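Local coordinates for protein involved in catabolism of external DNA (Legionella pneumophila subsp. pneumophila, PDB 2OO3) that probably methylates N6 of adenine 2030 in 23S ribosomal RNA, with S-adenosyl-L-methionine as the methyl donor, at residues 25-30 with 104-109; 113-118 with 136-141. All coordinates share one frame; numbering follows the deposited sequence.

Contact 1. Residues 25-30 with 104-109; sequences RLLAYL and YFAINQ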
ATOM      1  N   ARG A  25      -7.915   3.864  -2.651  1.00  6.17           N
ATOM      2  CA  ARG A  25      -9.330   3.617  -2.298  1.00  5.78           C
ATOM      3  C   ARG A  25      -9.504   3.915  -0.813  1.00  6.48           C
ATOM      4  O   ARG A  25     -10.516   4.511  -0.396  1.00  5.98           O
ATOM      5  CB  ARG A  25      -9.732   2.165  -2.625  1.00  6.00           C
ATOM      6  CG  ARG A  25      -9.575   1.821  -4.122  1.00  9.85           C
ATOM      7  CD  ARG A  25     -10.827   2.095  -4.972  1.00 15.97           C
ATOM      8  NE  ARG A  25     -11.699   3.200  -4.565  1.00 14.92           N
ATOM      9  CZ  ARG A  25     -11.773   4.387  -5.171  1.00 15.42           C
ATOM     10  NH1 ARG A  25     -11.000   4.703  -6.188  1.00 18.01           N
ATOM     11  NH2 ARG A  25     -12.612   5.287  -4.729  1.00 16.53           N
ATOM     12  N   LEU A  26      -8.484   3.574  -0.015  1.00  5.27           N
ATOM     13  CA  LEU A  26      -8.537   3.848   1.427  1.00  5.65           C
ATOM     14  C   LEU A  26      -8.540   5.352   1.682  1.00  6.91           C
ATOM     15  O   LEU A  26      -9.316   5.831   2.501  1.00  6.82           O
ATOM     16  CB  LEU A  26      -7.373   3.162   2.175  1.00  5.45           C
ATOM     17  CG  LEU A  26      -7.440   1.613   2.123  1.00  4.48           C
ATOM     18  CD1 LEU A  26      -6.188   1.065   2.762  1.00  6.69           C
ATOM     19  CD2 LEU A  26      -8.721   1.082   2.863  1.00  4.32           C
ATOM     20  N   LEU A  27      -7.695   6.082   0.957  1.00  7.15           N
ATOM     21  CA  LEU A  27      -7.592   7.546   1.081  1.00  8.28           C
ATOM     22  C   LEU A  27      -8.877   8.243   0.639  1.00  8.41           C
ATOM     23  O   LEU A  27      -9.371   9.131   1.333  1.00  8.16           O
ATOM     24  CB  LEU A  27      -6.403   8.079   0.284  1.00  7.77           C
ATOM     25  CG  LEU A  27      -5.013   7.696   0.863  1.00  9.10           C
ATOM     26  CD1 LEU A  27      -3.974   8.062  -0.168  1.00  9.81           C
ATOM     27  CD2 LEU A  27      -4.704   8.369   2.177  1.00  9.81           C
ATOM     28  N   ALA A  28      -9.432   7.786  -0.486  1.00  8.47           N
ATOM     29  CA  ALA A  28     -10.705   8.276  -1.007  1.00  9.15           C
ATOM     30  C   ALA A  28     -11.826   8.102   0.003  1.00 10.16           C
ATOM     31  O   ALA A  28     -12.691   8.983   0.111  1.00  9.94           O
ATOM     32  CB  ALA A  28     -11.070   7.589  -2.321  1.00  9.07           C
ATOM     33  N   TYR A  29     -11.822   6.995   0.756  1.00  9.54           N
ATOM     34  CA  TYR A  29     -12.900   6.779   1.736  1.00 10.87           C
ATOM     35  C   TYR A  29     -12.741   7.671   2.936  1.00 10.32           C
ATOM     36  O   TYR A  29     -13.703   8.334   3.381  1.00 10.05           O
ATOM     37  CB  TYR A  29     -12.906   5.352   2.257  1.00 12.06           C
ATOM     38  CG  TYR A  29     -13.979   5.122   3.316  1.00 14.68           C
ATOM     39  CD1 TYR A  29     -15.314   4.935   2.944  1.00 15.16           C
ATOM     40  CD2 TYR A  29     -13.658   5.079   4.691  1.00 13.07           C
ATOM     41  CE1 TYR A  29     -16.308   4.693   3.903  1.00 16.13           C
ATOM     42  CE2 TYR A  29     -14.640   4.842   5.662  1.00 12.70           C
ATOM     43  CZ  TYR A  29     -15.962   4.631   5.254  1.00 16.48           C
ATOM     44  OH  TYR A  29     -16.967   4.389   6.193  1.00 19.39           O
ATOM     45  N   LEU A  30     -11.527   7.673   3.485  1.00  9.25           N
ATOM     46  CA  LEU A  30     -11.305   8.342   4.768  1.00  8.87           C
ATOM     47  C   LEU A  30     -11.435   9.841   4.687  1.00  9.44           C
ATOM     48  O   LEU A  30     -11.838  10.484   5.665  1.00  8.93           O
ATOM     49  CB  LEU A  30      -9.954   7.952   5.363  1.00  8.65           C
ATOM     50  CG  LEU A  30      -9.862   6.540   5.955  1.00  9.10           C
ATOM     51  CD1 LEU A  30      -8.434   6.315   6.429  1.00 11.59           C
ATOM     52  CD2 LEU A  30     -10.810   6.384   7.090  1.00  9.76           C
ATOM     53  N   TYR A 104       3.772   9.942  -2.564  1.00  6.22           N
ATOM     54  CA  TYR A 104       3.292  10.800  -3.651  1.00  6.10           C
ATOM     55  C   TYR A 104       1.789  10.620  -3.885  1.00  6.16           C
ATOM     56  O   TYR A 104       1.068  11.605  -4.093  1.00  6.49           O
ATOM     57  CB  TYR A 104       4.113  10.547  -4.935  1.00  5.88           C
ATOM     58  CG  TYR A 104       3.983  11.655  -5.954  1.00  7.15           C
ATOM     59  CD1 TYR A 104       4.933  12.684  -6.018  1.00  8.66           C
ATOM     60  CD2 TYR A 104       2.941  11.659  -6.877  1.00  3.79           C
ATOM     61  CE1 TYR A 104       4.808  13.742  -6.939  1.00  9.08           C
ATOM     62  CE2 TYR A 104       2.833  12.699  -7.847  1.00  6.57           C
ATOM     63  CZ  TYR A 104       3.766  13.728  -7.848  1.00  7.75           C
ATOM     64  OH  TYR A 104       3.670  14.739  -8.773  1.00  7.99           O
ATOM     65  N   PHE A 105       1.282   9.392  -3.806  1.00  5.73           N
ATOM     66  CA  PHE A 105      -0.184   9.213  -3.795  1.00  6.00           C
ATOM     67  C   PHE A 105      -0.856   9.923  -2.607  1.00  6.61           C
ATOM     68  O   PHE A 105      -1.890  10.627  -2.773  1.00  7.10           O
ATOM     69  CB  PHE A 105      -0.541   7.708  -3.817  1.00  6.31           C
ATOM     70  CG  PHE A 105      -0.183   7.018  -5.124  1.00  6.51           C
ATOM     71  CD1 PHE A 105      -0.996   7.174  -6.263  1.00  6.30           C
ATOM     72  CD2 PHE A 105       0.937   6.211  -5.212  1.00  5.12           C
ATOM     73  CE1 PHE A 105      -0.665   6.529  -7.480  1.00  6.36           C
ATOM     74  CE2 PHE A 105       1.269   5.549  -6.426  1.00  4.66           C
ATOM     75  CZ  PHE A 105       0.471   5.727  -7.550  1.00  4.31           C
ATOM     76  N   ALA A 106      -0.314   9.739  -1.406  1.00  6.58           N
ATOM     77  CA  ALA A 106      -0.960  10.290  -0.205  1.00  8.39           C
ATOM     78  C   ALA A 106      -1.027  11.829  -0.216  1.00  9.83           C
ATOM     79  O   ALA A 106      -2.039  12.449   0.131  1.00  9.81           O
ATOM     80  CB  ALA A 106      -0.268   9.756   1.070  1.00  7.08           C
ATOM     81  N   ILE A 107       0.065  12.450  -0.640  1.00 10.51           N
ATOM     82  CA  ILE A 107       0.123  13.893  -0.713  1.00 10.61           C
ATOM     83  C   ILE A 107      -0.902  14.403  -1.717  1.00 11.78           C
ATOM     84  O   ILE A 107      -1.482  15.462  -1.534  1.00 12.13           O
ATOM     85  CB  ILE A 107       1.572  14.360  -1.053  1.00 10.32           C
ATOM     86  CG1 ILE A 107       2.482  14.149   0.161  1.00  7.72           C
ATOM     87  CG2 ILE A 107       1.581  15.820  -1.369  1.00 13.81           C
ATOM     88  CD1 ILE A 107       4.047  14.253  -0.142  1.00 10.64           C
ATOM     89  N   ASN A 108      -1.169  13.627  -2.761  1.00 12.08           N
ATOM     90  CA  ASN A 108      -2.182  14.045  -3.722  1.00 13.34           C
ATOM     91  C   ASN A 108      -3.609  13.968  -3.214  1.00 13.42           C
ATOM     92  O   ASN A 108      -4.395  14.877  -3.473  1.00 16.29           O
ATOM     93  CB  ASN A 108      -2.046  13.298  -5.060  1.00 12.81           C
ATOM     94  CG  ASN A 108      -1.174  14.050  -6.028  1.00 15.59           C
ATOM     95  OD1 ASN A 108      -1.639  14.967  -6.728  1.00 15.79           O
ATOM     96  ND2 ASN A 108       0.114  13.729  -6.025  1.00 12.21           N
ATOM     97  N   GLN A 109      -3.954  12.912  -2.492  1.00 11.25           N
ATOM     98  CA  GLN A 109      -5.323  12.743  -2.034  1.00  9.77           C
ATOM     99  C   GLN A 109      -5.698  13.337  -0.663  1.00  9.10           C
ATOM    100  O   GLN A 109      -6.893  13.575  -0.378  1.00  8.64           O
ATOM    101  CB  GLN A 109      -5.635  11.262  -2.029  1.00 10.44           C
ATOM    102  CG  GLN A 109      -6.153  10.769  -3.384  1.00 12.06           C
ATOM    103  CD  GLN A 109      -6.396   9.301  -3.322  1.00 13.59           C
ATOM    104  OE1 GLN A 109      -5.451   8.536  -3.237  1.00 16.43           O
ATOM    105  NE2 GLN A 109      -7.651   8.900  -3.268  1.00 13.64           N
TER

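Contact 2. Residues 113-118 with 136-141; sequences QDRLYL and NKKVYV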
ATOM      1  N   GLN A 113      -5.671  19.906   6.124  1.00 10.38           N
ATOM      2  CA  GLN A 113      -5.880  19.688   7.576  1.00 10.40           C
ATOM      3  C   GLN A 113      -5.238  18.398   8.114  1.00  9.18           C
ATOM      4  O   GLN A 113      -5.174  18.178   9.318  1.00  9.40           O
ATOM      5  CB  GLN A 113      -7.384  19.669   7.921  1.00 10.45           C
ATOM      6  CG  GLN A 113      -8.068  18.425   7.343  1.00 12.23           C
ATOM      7  CD  GLN A 113      -9.554  18.453   7.485  1.00 17.62           C
ATOM      8  OE1 GLN A 113     -10.071  18.301   8.604  1.00 21.81           O
ATOM      9  NE2 GLN A 113     -10.277  18.631   6.358  1.00 11.41           N
ATOM     10  N   ASP A 114      -4.797  17.524   7.232  1.00  8.52           N
ATOM     11  CA  ASP A 114      -4.352  16.190   7.654  1.00  7.57           C
ATOM     12  C   ASP A 114      -2.907  16.279   8.063  1.00  7.62           C
ATOM     13  O   ASP A 114      -2.267  17.325   7.882  1.00  8.64           O
ATOM     14  CB  ASP A 114      -4.560  15.166   6.515  1.00  6.24           C
ATOM     15  CG  ASP A 114      -6.027  15.031   6.122  1.00  7.34           C
ATOM     16  OD1 ASP A 114      -6.889  15.029   7.045  1.00  7.11           O
ATOM     17  OD2 ASP A 114      -6.343  14.924   4.900  1.00  3.53           O
ATOM     18  N   ARG A 115      -2.363  15.208   8.614  1.00  7.09           N
ATOM     19  CA  ARG A 115      -0.939  15.223   8.968  1.00  7.21           C
ATOM     20  C   ARG A 115      -0.293  13.958   8.485  1.00  7.54           C
ATOM     21  O   ARG A 115      -0.738  12.856   8.867  1.00  7.09           O
ATOM     22  CB  ARG A 115      -0.748  15.333  10.482  1.00  6.77           C
ATOM     23  CG  ARG A 115       0.687  15.355  10.911  1.00  7.94           C
ATOM     24  CD  ARG A 115       0.833  15.848  12.357  1.00 11.05           C
ATOM     25  NE  ARG A 115       0.084  14.996  13.274  1.00 11.57           N
ATOM     26  CZ  ARG A 115       0.615  14.059  14.060  1.00 14.29           C
ATOM     27  NH1 ARG A 115       1.927  13.830  14.063  1.00 16.47           N
ATOM     28  NH2 ARG A 115      -0.185  13.348  14.850  1.00 14.66           N
ATOM     29  N   LEU A 116       0.738  14.111   7.651  1.00  7.15           N
ATOM     30  CA  LEU A 116       1.461  12.954   7.087  1.00  6.93           C
ATOM     31  C   LEU A 116       2.766  12.792   7.831  1.00  6.99           C
ATOM     32  O   LEU A 116       3.528  13.746   8.009  1.00  6.90           O
ATOM     33  CB  LEU A 116       1.769  13.129   5.585  1.00  6.58           C
ATOM     34  CG  LEU A 116       0.599  13.173   4.575  1.00  7.15           C
ATOM     35  CD1 LEU A 116      -0.145  14.507   4.627  1.00  7.20           C
ATOM     36  CD2 LEU A 116       1.116  12.877   3.161  1.00  7.25           C
ATOM     37  N   TYR A 117       3.050  11.566   8.220  1.00  6.16           N
ATOM     38  CA  TYR A 117       4.272  11.271   8.883  1.00  5.90           C
ATOM     39  C   TYR A 117       4.942  10.108   8.136  1.00  6.08           C
ATOM     40  O   TYR A 117       4.430   8.968   8.113  1.00  5.91           O
ATOM     41  CB  TYR A 117       3.939  10.898  10.312  1.00  6.76           C
ATOM     42  CG  TYR A 117       5.108  10.894  11.232  1.00  9.90           C
ATOM     43  CD1 TYR A 117       5.240  11.883  12.229  1.00 10.02           C
ATOM     44  CD2 TYR A 117       6.085   9.895  11.148  1.00 11.59           C
ATOM     45  CE1 TYR A 117       6.311  11.861  13.105  1.00 11.18           C
ATOM     46  CE2 TYR A 117       7.154   9.872  12.022  1.00 11.95           C
ATOM     47  CZ  TYR A 117       7.251  10.855  12.990  1.00 11.35           C
ATOM     48  OH  TYR A 117       8.277  10.821  13.860  1.00 12.81           O
ATOM     49  N   LEU A 118       6.085  10.393   7.520  1.00  5.48           N
ATOM     50  CA  LEU A 118       6.724   9.430   6.637  1.00  5.93           C
ATOM     51  C   LEU A 118       8.055   8.993   7.229  1.00  7.18           C
ATOM     52  O   LEU A 118       8.884   9.844   7.570  1.00  7.30           O
ATOM     53  CB  LEU A 118       6.979  10.066   5.267  1.00  5.59           C
ATOM     54  CG  LEU A 118       5.767  10.736   4.586  1.00  5.91           C
ATOM     55  CD1 LEU A 118       6.147  11.489   3.298  1.00  5.00           C
ATOM     56  CD2 LEU A 118       4.592   9.689   4.339  1.00  3.94           C
ATOM     57  N   ASN A 136       0.127  22.039  -0.581  1.00 14.48           N
ATOM     58  CA  ASN A 136      -0.320  22.668   0.664  1.00 14.49           C
ATOM     59  C   ASN A 136      -0.557  21.662   1.797  1.00 13.29           C
ATOM     60  O   ASN A 136      -1.311  21.958   2.742  1.00 13.04           O
ATOM     61  CB  ASN A 136      -1.586  23.527   0.426  1.00 15.60           C
ATOM     62  CG  ASN A 136      -2.806  22.680   0.055  1.00 19.18           C
ATOM     63  OD1 ASN A 136      -2.664  21.587  -0.506  1.00 20.32           O
ATOM     64  ND2 ASN A 136      -4.010  23.196   0.339  1.00 19.81           N
ATOM     65  N   LYS A 137       0.084  20.491   1.738  1.00 11.53           N
ATOM     66  CA  LYS A 137      -0.101  19.494   2.822  1.00 10.26           C
ATOM     67  C   LYS A 137       0.973  19.627   3.859  1.00 10.31           C
ATOM     68  O   LYS A 137       1.997  20.316   3.668  1.00 10.07           O
ATOM     69  CB  LYS A 137      -0.102  18.041   2.317  1.00 10.04           C
ATOM     70  CG  LYS A 137      -0.768  17.814   0.993  1.00 10.89           C
ATOM     71  CD  LYS A 137      -2.229  18.321   0.926  1.00 14.62           C
ATOM     72  CE  LYS A 137      -2.562  18.502  -0.552  1.00 15.08           C
ATOM     73  NZ  LYS A 137      -3.766  17.789  -0.916  1.00 22.14           N
ATOM     74  N   LYS A 138       0.743  18.936   4.956  1.00  9.95           N
ATOM     75  CA  LYS A 138       1.557  19.038   6.149  1.00 11.32           C
ATOM     76  C   LYS A 138       2.339  17.704   6.227  1.00  9.36           C
ATOM     77  O   LYS A 138       1.796  16.669   6.616  1.00  7.78           O
ATOM     78  CB  LYS A 138       0.587  19.228   7.326  1.00 10.86           C
ATOM     79  CG  LYS A 138       1.165  19.557   8.655  1.00 15.52           C
ATOM     80  CD  LYS A 138       0.060  20.229   9.599  1.00 16.71           C
ATOM     81  CE  LYS A 138      -1.119  19.302   9.964  1.00 21.79           C
ATOM     82  NZ  LYS A 138      -2.348  20.002  10.540  1.00 22.79           N
ATOM     83  N   VAL A 139       3.610  17.736   5.828  1.00  7.45           N
ATOM     84  CA  VAL A 139       4.367  16.516   5.620  1.00  7.57           C
ATOM     85  C   VAL A 139       5.620  16.456   6.502  1.00  7.51           C
ATOM     86  O   VAL A 139       6.524  17.273   6.355  1.00  6.78           O
ATOM     87  CB  VAL A 139       4.782  16.339   4.128  1.00  7.42           C
ATOM     88  CG1 VAL A 139       5.563  15.014   3.930  1.00  7.26           C
ATOM     89  CG2 VAL A 139       3.564  16.359   3.207  1.00  8.87           C
ATOM     90  N   TYR A 140       5.661  15.502   7.419  1.00  7.39           N
ATOM     91  CA  TYR A 140       6.839  15.310   8.282  1.00  8.22           C
ATOM     92  C   TYR A 140       7.628  14.098   7.858  1.00  9.12           C
ATOM     93  O   TYR A 140       7.138  12.967   7.962  1.00 10.75           O
ATOM     94  CB  TYR A 140       6.405  15.157   9.737  1.00  8.21           C
ATOM     95  CG  TYR A 140       5.771  16.433  10.241  1.00  9.08           C
ATOM     96  CD1 TYR A 140       6.556  17.430  10.859  1.00  6.93           C
ATOM     97  CD2 TYR A 140       4.399  16.676  10.065  1.00  7.26           C
ATOM     98  CE1 TYR A 140       5.983  18.625  11.299  1.00  6.38           C
ATOM     99  CE2 TYR A 140       3.810  17.882  10.519  1.00  7.82           C
ATOM    100  CZ  TYR A 140       4.614  18.835  11.142  1.00  8.43           C
ATOM    101  OH  TYR A 140       4.032  20.008  11.578  1.00 10.67           O
ATOM    102  N   VAL A 141       8.847  14.319   7.386  1.00  9.94           N
ATOM    103  CA  VAL A 141       9.700  13.223   6.908  1.00 10.98           C
ATOM    104  C   VAL A 141      10.731  12.901   7.974  1.00 12.35           C
ATOM    105  O   VAL A 141      11.453  13.804   8.416  1.00 12.21           O
ATOM    106  CB  VAL A 141      10.422  13.628   5.623  1.00 11.50           C
ATOM    107  CG1 VAL A 141      11.306  12.477   5.086  1.00 13.10           C
ATOM    108  CG2 VAL A 141       9.420  14.074   4.564  1.00 12.91           C
TER
HETATM  109  O   HOH W   1      -1.718  17.764   5.169  1.00 12.78           O

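Contact 1. Residues 25-30 with 104-109
Leu27 and Gln109 carry most of this helix pairing, in which the end of helix 14-30 runs beside the end of helix 102-109 with axes 10.1 Å apart and an angle of 22° between their N-to-C directions. The CB of Leu27 points toward the other helix. Its CG lies anti to the carbonyl carbon (chi1 -69°), and CD1 settles over the backbone of the facing helix, 3.7 Å from Ala106 CA. The same methyl lies 3.4 Å from Gln109 OE1, while Leu27 CB stands 3.8 Å from Gln109 CD, and the amide lies against the leucine where the two side chains cross obliquely. Gln109 reaches this position with its chain extended beyond CG (chi2 178°). Its NE2 passes on to Ala28, 3.8 Å from the CB of that residue, and is hydrogen-bonded to the carbonyl oxygen of Thr24; OE1 is buried against Leu27 with no polar partner in the model. Tyr39 of strand 38-41 touches both Leu27 and Ala106, so the sheet closes one side, and one turn before Gln109 the ring of Phe105 meets that of His20, which is predicted to bind S-adenosyl-L-methionine. Near-parallel helices laid over a central parallel strand are characteristic of the Rossmann-like methyltransferase fold.

Contact 2. Residues 113-118 with 136-141
Leu116, Tyr117 and Leu118 pair with Val139, Tyr140 and Val141 as parallel strands, with the axes of the short strands 4.8 Å apart at closest approach, joined by three nearly straight hydrogen bonds: Leu116 N to Lys138 O (3.0 Å), Tyr140 N to Leu116 O (2.8 Å) and Leu118 N to Tyr140 O. At the entrance to the pair, where the backbones are farther apart, a water accepts from Lys138 N and donates to Asp114 O. The side chain of Lys138 curls over the same carbonyl, bent at chi3 (65°), which brings CE to 3.1 Å from Asp114 O. On the face shared by Leu116, Leu118, Val139 and Val141 the contact is aliphatic: Leu118 CD1 lies 3.6 Å from Val139 CG1, and Leu116 CD2 meets Val139 CG2 more loosely. Helix 102-109 covers this face. The other face carries Tyr117 and Tyr140. The CG of Tyr140 is anti to its carbonyl carbon (chi1 -65°), and the CD2 edge of the ring has Leu116 O nearly in plane. The Arg115 side chain crosses the ring at about a right angle, its CG 4.0 Å from Tyr140 CD2; its guanidinium plane is turned 70° from the ring, and NE is salt-bridged to Glu158. Strands 115-119 and 139-142 belong to one beta-alpha-beta unit, with helix 123-129 between them. The chemistry implies that main-chain bonds hold the two strands together while the side chains distinguish the faces: an aliphatic one turned to helix 102-109 and, opposite, two tyrosines, with Tyr117 against Lys149 and Leu153 of helix 146-153.

Overall arrangement
Contact 1 lies nearer the centre of the chain and is largely buried; contact 2 is at the outermost strand of the sheet and only partly buried. Helix 102-109 links them: its Gln109 side packs on helix 14-30, whereas Ile107 turns to the strands, with CG1 3.5 Å from Leu116 CD2. The helix is followed in the chain by strand 115-119, so contact 2 opens soon after contact 1 closes. Their chemistry differs accordingly. Segments 25-30 and 104-109 meet through a few side-chain contacts, and the amide of Gln109 bonds to Thr24, just before 25-30, while 113-118 and 136-141 bury more than twice the area and are joined by backbone hydrogen bonds.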